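Local coordinates for protein 2-amino-4-hydroxy-6-hydroxymethyldihydropteridine pyrophosphokinase (Haemophilus influenzae, PDB 1CBK) that probably catalyses transfer of pyrophosphate from ATP to 6-hydroxymethyl-7,8-dihydropterin, a step in folate biosynthesis, at residues V35-F40 / V55-K60; L46-Q51 / R85-G90; R76-Q81 / R92-D97. All blocks are in the same frame, centred on the assembly; numbering follows the deposited sequence.

Contact 1: V35-F40 / V55-K60; sequences VTTSSF and VNAVAK. With ROI (7,8-dihydro-7,7-dimethyl-6-hydroxypterin), chain D.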
# COMPACT_ATOMS: atom_id res chain seq x y z
N VAL A 35 17.92 -19.64 -0.74
CA VAL A 35 17.44 -20.76 -1.54
C VAL A 35 17.31 -20.48 -3.03
O VAL A 35 17.76 -21.27 -3.85
CB VAL A 35 16.10 -21.31 -1.00
CG1 VAL A 35 15.65 -22.50 -1.83
CG2 VAL A 35 16.25 -21.70 0.44
N THR A 36 16.63 -19.40 -3.37
CA THR A 36 16.44 -19.06 -4.77
C THR A 36 16.05 -17.58 -4.81
O THR A 36 15.68 -17.01 -3.79
CB THR A 36 15.32 -19.97 -5.41
OG1 THR A 36 15.29 -19.77 -6.83
CG2 THR A 36 13.96 -19.66 -4.83
N THR A 37 16.18 -16.98 -5.99
CA THR A 37 15.87 -15.59 -6.24
C THR A 37 15.10 -15.56 -7.56
O THR A 37 15.43 -16.29 -8.50
CB THR A 37 17.16 -14.73 -6.40
OG1 THR A 37 18.00 -14.92 -5.25
CG2 THR A 37 16.81 -13.24 -6.54
N SER A 38 14.06 -14.74 -7.61
CA SER A 38 13.26 -14.59 -8.81
C SER A 38 14.12 -13.86 -9.86
O SER A 38 15.26 -13.48 -9.58
CB SER A 38 12.07 -13.69 -8.50
OG SER A 38 12.54 -12.37 -8.19
N SER A 39 13.55 -13.69 -11.06
CA SER A 39 14.18 -12.93 -12.14
C SER A 39 14.16 -11.46 -11.66
O SER A 39 13.46 -11.14 -10.69
CB SER A 39 13.34 -13.03 -13.41
OG SER A 39 13.27 -14.35 -13.90
N PHE A 40 14.92 -10.60 -12.33
CA PHE A 40 14.96 -9.17 -12.00
C PHE A 40 13.95 -8.53 -12.96
O PHE A 40 13.97 -8.80 -14.17
CB PHE A 40 16.36 -8.60 -12.24
CG PHE A 40 17.37 -8.92 -11.16
CD1 PHE A 40 17.15 -9.93 -10.23
CD2 PHE A 40 18.58 -8.21 -11.10
CE1 PHE A 40 18.12 -10.24 -9.25
CE2 PHE A 40 19.56 -8.51 -10.14
CZ PHE A 40 19.33 -9.52 -9.21
N VAL A 55 14.36 -1.67 -10.42
CA VAL A 55 14.71 -3.07 -10.72
C VAL A 55 14.29 -3.77 -9.41
O VAL A 55 14.66 -3.33 -8.30
CB VAL A 55 16.21 -3.29 -11.07
CG1 VAL A 55 16.46 -4.79 -11.34
CG2 VAL A 55 16.57 -2.51 -12.32
N ASN A 56 13.42 -4.78 -9.54
CA ASN A 56 12.85 -5.51 -8.42
C ASN A 56 13.05 -7.02 -8.46
O ASN A 56 13.14 -7.61 -9.53
CB ASN A 56 11.33 -5.25 -8.34
CG ASN A 56 11.00 -3.86 -7.84
OD1 ASN A 56 10.59 -2.99 -8.60
ND2 ASN A 56 11.13 -3.66 -6.54
N ALA A 57 13.08 -7.63 -7.28
CA ALA A 57 13.22 -9.07 -7.18
C ALA A 57 12.73 -9.48 -5.80
O ALA A 57 12.44 -8.63 -4.95
CB ALA A 57 14.69 -9.52 -7.38
N VAL A 58 12.58 -10.79 -5.62
CA VAL A 58 12.15 -11.38 -4.35
C VAL A 58 13.07 -12.58 -4.16
O VAL A 58 13.28 -13.36 -5.10
CB VAL A 58 10.64 -11.88 -4.37
CG1 VAL A 58 10.29 -12.58 -3.04
CG2 VAL A 58 9.67 -10.70 -4.56
N ALA A 59 13.63 -12.70 -2.96
CA ALA A 59 14.52 -13.80 -2.62
C ALA A 59 13.89 -14.69 -1.55
O ALA A 59 13.16 -14.21 -0.66
CB ALA A 59 15.87 -13.24 -2.11
N LYS A 60 14.16 -15.99 -1.63
CA LYS A 60 13.64 -16.95 -0.66
C LYS A 60 14.80 -17.43 0.17
O LYS A 60 15.83 -17.84 -0.38
CB LYS A 60 13.02 -18.14 -1.40
CG LYS A 60 12.49 -19.27 -0.50
CD LYS A 60 11.99 -20.46 -1.36
CE LYS A 60 11.54 -21.61 -0.50
NZ LYS A 60 10.96 -22.72 -1.32
N1 ROI D . 8.38 1.58 -7.37
C2 ROI D . 8.81 0.41 -7.96
N2 ROI D . 8.43 0.18 -9.24
N3 ROI D . 9.59 -0.49 -7.32
C4 ROI D . 9.98 -0.32 -6.04
O4 ROI D . 10.73 -1.12 -5.46
C4A ROI D . 9.53 0.85 -5.34
N5 ROI D . 9.87 1.04 -4.10
C6 ROI D . 9.48 2.14 -3.36
C7 ROI D . 8.45 3.12 -3.98
C16 ROI D . 7.00 2.81 -3.43
C15 ROI D . 8.86 4.58 -3.73
N8 ROI D . 8.30 2.94 -5.45
C8A ROI D . 8.71 1.80 -6.11
O9 ROI D . 10.01 2.25 -2.21
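Phe-40 packs against Val-55 and Ala-57 at the buried end of the hairpin formed by antiparallel strands 32-43 and 54-63. Its CD1 lies 3.8 Å from Ala-57 CB, and its CB 3.9 Å from Val-55 CG1, while Leu-19 and Leu-23 of helix 15-27 add further cover. Beside them Ser-38 is gripped from two directions. Its backbone N donates to Val-58 O (3.0 Å), and its OG accepts from Val-58 N (3.0 Å), so a side chain supplies the acceptor where the first segment leaves regular strand pairing. Donation to Ser-39 O (2.9 Å) orients this hydroxyl.

The far end is partly exposed and more open to solvent. Lys-60 O takes Val-35 N at 2.8 Å and, weakly, Thr-36 N, a classic beta bulge. Lys-60 N returns an almost straight bond (175°) to Thr-36 O. The extended aliphatic chain of Lys-60 runs past Val-35 and Thr-36, CB to Thr-36 CG2 3.9 Å, and also touches Thr-3 and Tyr-5 of strand 2-10.

Asn-56 points away from 35-40, toward bound 7,8-dihydro-7,7-dimethyl-6-hydroxypterin. OD1 accepts from ligand N3 and ND2 donates to ligand O4; Ser-43 OG on OD1 and Leu-8 O on ND2 fix the amide, implying that the hairpin reads the pterin's amide-like edge.

Contact 2: L46-Q51 / R85-G90; sequences LGPQDQ and RLRRWG. With ROI (7,8-dihydro-7,7-dimethyl-6-hydroxypterin), chain D; SO4 (sulfate ion), chain C.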
# COMPACT_ATOMS: atom_id res chain seq x y z
N LEU A 46 6.35 3.46 -8.60
CA LEU A 46 5.12 3.66 -7.86
C LEU A 46 5.48 4.94 -7.07
O LEU A 46 6.33 4.91 -6.18
CB LEU A 46 4.84 2.49 -6.88
CG LEU A 46 3.69 2.76 -5.88
CD1 LEU A 46 2.36 3.02 -6.65
CD2 LEU A 46 3.56 1.59 -4.91
N GLY A 47 4.87 6.06 -7.44
CA GLY A 47 5.17 7.32 -6.77
C GLY A 47 5.39 8.38 -7.83
O GLY A 47 4.82 8.27 -8.93
N PRO A 48 6.14 9.46 -7.52
CA PRO A 48 6.41 10.53 -8.49
C PRO A 48 6.96 9.83 -9.76
O PRO A 48 7.72 8.86 -9.65
CB PRO A 48 7.53 11.33 -7.82
CG PRO A 48 7.29 11.12 -6.36
CD PRO A 48 6.75 9.74 -6.20
N GLN A 49 6.56 10.30 -10.93
CA GLN A 49 7.00 9.67 -12.18
C GLN A 49 8.32 10.16 -12.73
O GLN A 49 8.87 9.55 -13.64
CB GLN A 49 5.91 9.71 -13.23
CG GLN A 49 4.70 8.85 -12.87
CD GLN A 49 5.08 7.40 -12.71
OE1 GLN A 49 5.42 6.72 -13.67
NE2 GLN A 49 5.05 6.92 -11.47
N ASP A 50 8.82 11.25 -12.16
CA ASP A 50 10.10 11.83 -12.59
C ASP A 50 11.31 11.18 -11.89
O ASP A 50 12.18 11.87 -11.34
CB ASP A 50 10.10 13.36 -12.40
CG ASP A 50 9.82 13.79 -10.97
OD1 ASP A 50 9.43 12.94 -10.13
OD2 ASP A 50 9.99 15.00 -10.67
N GLN A 51 11.33 9.84 -11.88
CA GLN A 51 12.44 9.10 -11.26
C GLN A 51 12.69 7.90 -12.16
O GLN A 51 11.82 7.55 -12.97
CB GLN A 51 12.11 8.66 -9.82
CG GLN A 51 10.99 7.66 -9.70
CD GLN A 51 10.72 7.31 -8.24
OE1 GLN A 51 11.64 6.95 -7.50
NE2 GLN A 51 9.47 7.46 -7.82
N ARG A 85 18.46 7.62 -0.02
CA ARG A 85 17.10 7.86 -0.48
C ARG A 85 17.02 9.37 -0.71
O ARG A 85 17.22 10.13 0.24
CB ARG A 85 16.07 7.48 0.58
CG ARG A 85 14.63 7.39 0.07
CD ARG A 85 13.64 7.39 1.21
NE ARG A 85 13.30 8.76 1.60
CZ ARG A 85 12.91 9.13 2.82
NH1 ARG A 85 12.85 8.23 3.79
NH2 ARG A 85 12.61 10.40 3.07
N LEU A 86 16.68 9.79 -1.93
CA LEU A 86 16.62 11.22 -2.26
C LEU A 86 15.37 12.02 -1.85
O LEU A 86 15.42 13.24 -1.77
CB LEU A 86 16.88 11.41 -3.75
CG LEU A 86 18.17 10.80 -4.30
CD1 LEU A 86 18.31 11.15 -5.77
CD2 LEU A 86 19.39 11.27 -3.51
N ARG A 87 14.26 11.33 -1.61
CA ARG A 87 12.98 11.97 -1.22
C ARG A 87 11.98 10.86 -0.91
O ARG A 87 12.16 9.73 -1.35
CB ARG A 87 12.43 12.82 -2.39
CG ARG A 87 12.52 12.11 -3.74
CD ARG A 87 11.67 12.80 -4.78
NE ARG A 87 12.00 12.35 -6.13
CZ ARG A 87 11.28 12.63 -7.21
NH1 ARG A 87 10.22 13.43 -7.11
NH2 ARG A 87 11.64 12.14 -8.38
N ARG A 88 10.94 11.17 -0.14
CA ARG A 88 9.90 10.17 0.15
C ARG A 88 9.23 9.79 -1.18
O ARG A 88 9.01 10.64 -2.04
CB ARG A 88 8.84 10.68 1.12
CG ARG A 88 7.91 9.54 1.57
CD ARG A 88 6.71 10.03 2.35
NE ARG A 88 7.06 10.52 3.68
CZ ARG A 88 6.20 11.10 4.52
NH1 ARG A 88 4.94 11.32 4.18
NH2 ARG A 88 6.62 11.49 5.72
N TRP A 89 8.96 8.51 -1.35
CA TRP A 89 8.39 7.94 -2.57
C TRP A 89 9.30 8.10 -3.77
O TRP A 89 8.90 7.73 -4.88
CB TRP A 89 7.01 8.53 -2.91
CG TRP A 89 6.00 8.38 -1.85
CD1 TRP A 89 5.51 9.37 -1.06
CD2 TRP A 89 5.31 7.18 -1.49
NE1 TRP A 89 4.53 8.86 -0.23
CE2 TRP A 89 4.39 7.52 -0.47
CE3 TRP A 89 5.36 5.85 -1.94
CZ2 TRP A 89 3.53 6.59 0.11
CZ3 TRP A 89 4.49 4.92 -1.36
CH2 TRP A 89 3.59 5.30 -0.35
N GLY A 90 10.52 8.58 -3.55
CA GLY A 90 11.43 8.78 -4.67
C GLY A 90 12.61 7.81 -4.74
O GLY A 90 12.58 6.72 -4.15
N1 ROI D . 8.38 1.58 -7.37
C2 ROI D . 8.81 0.41 -7.96
N2 ROI D . 8.43 0.18 -9.24
N3 ROI D . 9.59 -0.49 -7.32
C4 ROI D . 9.98 -0.32 -6.04
O4 ROI D . 10.73 -1.12 -5.46
C4A ROI D . 9.53 0.85 -5.34
N5 ROI D . 9.87 1.04 -4.10
C6 ROI D . 9.48 2.14 -3.36
C7 ROI D . 8.45 3.12 -3.98
C16 ROI D . 7.00 2.81 -3.43
C15 ROI D . 8.86 4.58 -3.73
N8 ROI D . 8.30 2.94 -5.45
C8A ROI D . 8.71 1.80 -6.11
O9 ROI D . 10.01 2.25 -2.21
S SO4 C . 9.81 6.09 1.58
O1 SO4 C . 8.29 5.75 1.79
O2 SO4 C . 10.72 4.75 1.79
O3 SO4 C . 9.91 6.62 0.20
O4 SO4 C . 10.33 7.19 2.64
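In Arg-87, CG lies between the backbone N and the carbonyl carbon (chi1 45°) and the chain then runs extended to NE; Asp-50 places its CG in the equivalent position (chi1 57°), and the two charged groups meet. NH2 and NH1 of Arg-87 both reach Asp-50 OD1, at 2.9 and 3.2 Å, from the same face of the carboxylate, whose plane is turned 69° from the guanidinium. Arg-87 NE has a further salt-bridge partner in Glu-91.

Next to this bridge, Gln-51 NE2 donates both to Trp-89 O (3.0 Å) and to Pro-48 O (2.9 Å), tying the type II turn from Arg-87 to Gly-90 to the other loop, while a hydrogen bond between its OE1 and Tyr-54 OH helps to place the carboxamide. Pro-48 CD presses on Trp-89 CB at 3.5 Å.

The bound pterin analogue lies beside the junction. Leu-46 N donates to its N1 (3.0 Å), Leu-46 O accepts from its N8, and the indole edge of Trp-89 brings CE3 to 3.8 Å from ligand C16. Tyr-116 of the second subunit meets the same indole edge-to-face.

Polar bonds, a salt bridge and a shared carboxamide, thus join the two loops where Leu-46 and Trp-89 line the pterin pocket.

Contact 3: R76-Q81 / R92-D97; sequences RIENEQ and RTLDLD. With ROI (7,8-dihydro-7,7-dimethyl-6-hydroxypterin), chain D; SO4 (sulfate ion), chain C.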
# COMPACT_ATOMS: atom_id res chain seq x y z
N ARG A 76 21.67 -3.62 8.41
CA ARG A 76 23.14 -3.55 8.41
C ARG A 76 23.64 -3.63 6.97
O ARG A 76 24.53 -2.87 6.58
CB ARG A 76 23.72 -4.68 9.23
CG ARG A 76 25.23 -4.71 9.32
CD ARG A 76 25.65 -5.80 10.29
NE ARG A 76 27.05 -6.18 10.11
CZ ARG A 76 27.45 -7.37 9.67
NH1 ARG A 76 26.56 -8.30 9.34
NH2 ARG A 76 28.75 -7.64 9.55
N ILE A 77 23.04 -4.52 6.18
CA ILE A 77 23.42 -4.67 4.79
C ILE A 77 23.13 -3.37 4.03
O ILE A 77 23.96 -2.92 3.24
CB ILE A 77 22.71 -5.88 4.12
CG1 ILE A 77 23.32 -7.18 4.64
CG2 ILE A 77 22.81 -5.79 2.57
CD1 ILE A 77 22.49 -8.43 4.32
N GLU A 78 21.96 -2.77 4.25
CA GLU A 78 21.61 -1.50 3.58
C GLU A 78 22.63 -0.40 3.98
O GLU A 78 23.10 0.36 3.13
CB GLU A 78 20.20 -1.05 3.98
CG GLU A 78 19.06 -1.93 3.47
CD GLU A 78 17.69 -1.42 3.92
OE1 GLU A 78 17.56 -0.97 5.07
OE2 GLU A 78 16.75 -1.49 3.13
N ASN A 79 22.99 -0.36 5.26
CA ASN A 79 23.93 0.64 5.76
C ASN A 79 25.34 0.47 5.18
O ASN A 79 25.95 1.43 4.69
CB ASN A 79 23.98 0.61 7.28
CG ASN A 79 22.73 1.24 7.91
OD1 ASN A 79 22.20 2.22 7.40
ND2 ASN A 79 22.28 0.68 9.03
N GLU A 80 25.84 -0.76 5.19
CA GLU A 80 27.17 -1.05 4.67
C GLU A 80 27.23 -0.94 3.14
O GLU A 80 28.31 -0.80 2.55
CB GLU A 80 27.65 -2.42 5.18
CG GLU A 80 27.68 -2.50 6.73
CD GLU A 80 28.37 -3.74 7.27
OE1 GLU A 80 28.55 -4.71 6.52
OE2 GLU A 80 28.74 -3.75 8.47
N GLN A 81 26.06 -0.96 2.50
CA GLN A 81 25.99 -0.82 1.05
C GLN A 81 25.76 0.67 0.72
O GLN A 81 25.54 1.04 -0.44
CB GLN A 81 24.88 -1.72 0.46
CG GLN A 81 25.06 -1.92 -1.04
CD GLN A 81 24.22 -3.04 -1.62
OE1 GLN A 81 23.54 -2.85 -2.64
NE2 GLN A 81 24.31 -4.22 -1.03
N ARG A 92 16.06 5.67 -4.49
CA ARG A 92 16.77 5.00 -3.41
C ARG A 92 17.71 3.97 -4.06
O ARG A 92 17.34 3.32 -5.04
CB ARG A 92 15.79 4.27 -2.49
CG ARG A 92 15.01 3.16 -3.22
CD ARG A 92 13.63 2.97 -2.67
NE ARG A 92 12.91 4.23 -2.67
CZ ARG A 92 12.29 4.71 -1.61
NH1 ARG A 92 12.26 4.01 -0.47
NH2 ARG A 92 11.66 5.88 -1.69
N THR A 93 18.91 3.83 -3.51
CA THR A 93 19.87 2.88 -4.05
C THR A 93 19.48 1.43 -3.72
O THR A 93 19.83 0.52 -4.46
CB THR A 93 21.28 3.16 -3.52
OG1 THR A 93 21.24 3.17 -2.09
CG2 THR A 93 21.80 4.54 -4.01
N LEU A 94 18.76 1.22 -2.62
CA LEU A 94 18.35 -0.12 -2.20
C LEU A 94 17.35 -0.14 -1.05
O LEU A 94 17.47 0.62 -0.09
CB LEU A 94 19.58 -0.94 -1.76
CG LEU A 94 19.36 -2.38 -1.25
CD1 LEU A 94 19.13 -3.32 -2.44
CD2 LEU A 94 20.57 -2.84 -0.45
N ASP A 95 16.38 -1.04 -1.14
CA ASP A 95 15.39 -1.28 -0.09
C ASP A 95 15.26 -2.80 0.02
O ASP A 95 15.10 -3.47 -0.99
CB ASP A 95 14.00 -0.71 -0.45
CG ASP A 95 13.72 0.63 0.21
OD1 ASP A 95 14.59 1.15 0.93
OD2 ASP A 95 12.62 1.17 -0.00
N LEU A 96 15.41 -3.33 1.24
CA LEU A 96 15.27 -4.76 1.54
C LEU A 96 14.07 -4.81 2.49
O LEU A 96 14.06 -4.10 3.48
CB LEU A 96 16.51 -5.30 2.26
CG LEU A 96 17.81 -5.23 1.44
CD1 LEU A 96 18.95 -5.87 2.22
CD2 LEU A 96 17.60 -5.92 0.10
N ASP A 97 13.06 -5.62 2.17
CA ASP A 97 11.86 -5.70 3.02
C ASP A 97 11.45 -7.16 3.31
O ASP A 97 11.40 -7.97 2.40
CB ASP A 97 10.67 -5.01 2.33
CG ASP A 97 10.80 -3.50 2.26
OD1 ASP A 97 10.97 -2.87 3.32
OD2 ASP A 97 10.73 -2.95 1.14
N1 ROI D . 8.38 1.58 -7.37
C2 ROI D . 8.81 0.41 -7.96
N2 ROI D . 8.43 0.18 -9.24
N3 ROI D . 9.59 -0.49 -7.32
C4 ROI D . 9.98 -0.32 -6.04
O4 ROI D . 10.73 -1.12 -5.46
C4A ROI D . 9.53 0.85 -5.34
N5 ROI D . 9.87 1.04 -4.10
C6 ROI D . 9.48 2.14 -3.36
C7 ROI D . 8.45 3.12 -3.98
C16 ROI D . 7.00 2.81 -3.43
C15 ROI D . 8.86 4.58 -3.73
N8 ROI D . 8.30 2.94 -5.45
C8A ROI D . 8.71 1.80 -6.11
O9 ROI D . 10.01 2.25 -2.21
S SO4 C . 9.81 6.09 1.58
O1 SO4 C . 8.29 5.75 1.79
O2 SO4 C . 10.72 4.75 1.79
O3 SO4 C . 9.91 6.62 0.20
O4 SO4 C . 10.33 7.19 2.64
O HOH W 1 14.21 -0.31 3.43
O HOH W 2 15.55 -3.17 6.04
O HOH W 3 23.08 1.20 -1.73
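Helix 67-80 lies on strand 95-101, an outermost strand of the central antiparallel sheet; the end of the helix (Ile-77, Glu-78) and Gln-81, just beyond it, meet Leu-94, which leads into the strand, and Leu-96 on it. The helix and strand segments run antiparallel (175°), their axes 9.0 Å apart. Leu-94 and Leu-96 both point toward the helix. Ile-77 CG2 reaches Leu-96 CD1 at 3.9 Å, the two side chains crossing at about a right angle, and Gln-81 CD lies 3.8 Å from Leu-94 CD2. Ala-22 and Ala-25 of helix 15-27 touch Leu-94 and Ile-77 respectively, so helix 15-27 flanks both.

Glu-78 provides the polar link. Its CG stands beside the backbone N (chi1 -68°) and the chain continues extended past Leu-96; OE2 then accepts Leu-96 N at 3.0 Å (158°), on the anti side of the carboxylate. One water donates to Glu-78 OE2 (2.8 Å) and, weakly, to Asp-95 OD1. These two carboxylate oxygens, OE2 and OD1, are only 4.1 Å apart; Arg-83, salt-bridged to Asp-95 OD1, would offset some of their mutual repulsion. A second water joins Gln-81 O to Thr-93 OG1.

Asp-95 faces the active site with its other oxygen. OD2 takes Arg-92 NH1 at 2.9 Å, and the same nitrogen donates to sulfate O2 at 2.8 Å, while Arg-92 NH2 binds sulfate O3. Ligand O9 lies over one face of the guanidinium, offset toward its rim. The sulfate, probably from the crystallisation liquor, shows that this corner accepts an anion beside the pterin.

Such helix-on-sheet packing, with the second helix leading back to an edge strand, belongs to the beta-alpha-beta-beta-alpha-beta core of a ferredoxin-like fold.

Contact 1 comes first along the chain and closes before contact 3 opens, whereas contact 2 crosses both: its segment 46-51 lies between the hairpin strands of contact 1, and 85-90 lies between the helix and strand of contact 3. Contacts 1 and 3 both reach the five-stranded sheet, their centres about 15 Å apart. Contact 2 sits in loops at one end of it, with its centre about 22 Å from that of contact 1 and about 16 Å from that of contact 3, which it touches through Arg-85 and Arg-92. All three reach the pterin analogue, and contacts 2 and 3 share the sulfate, so strands and loops together build the pocket.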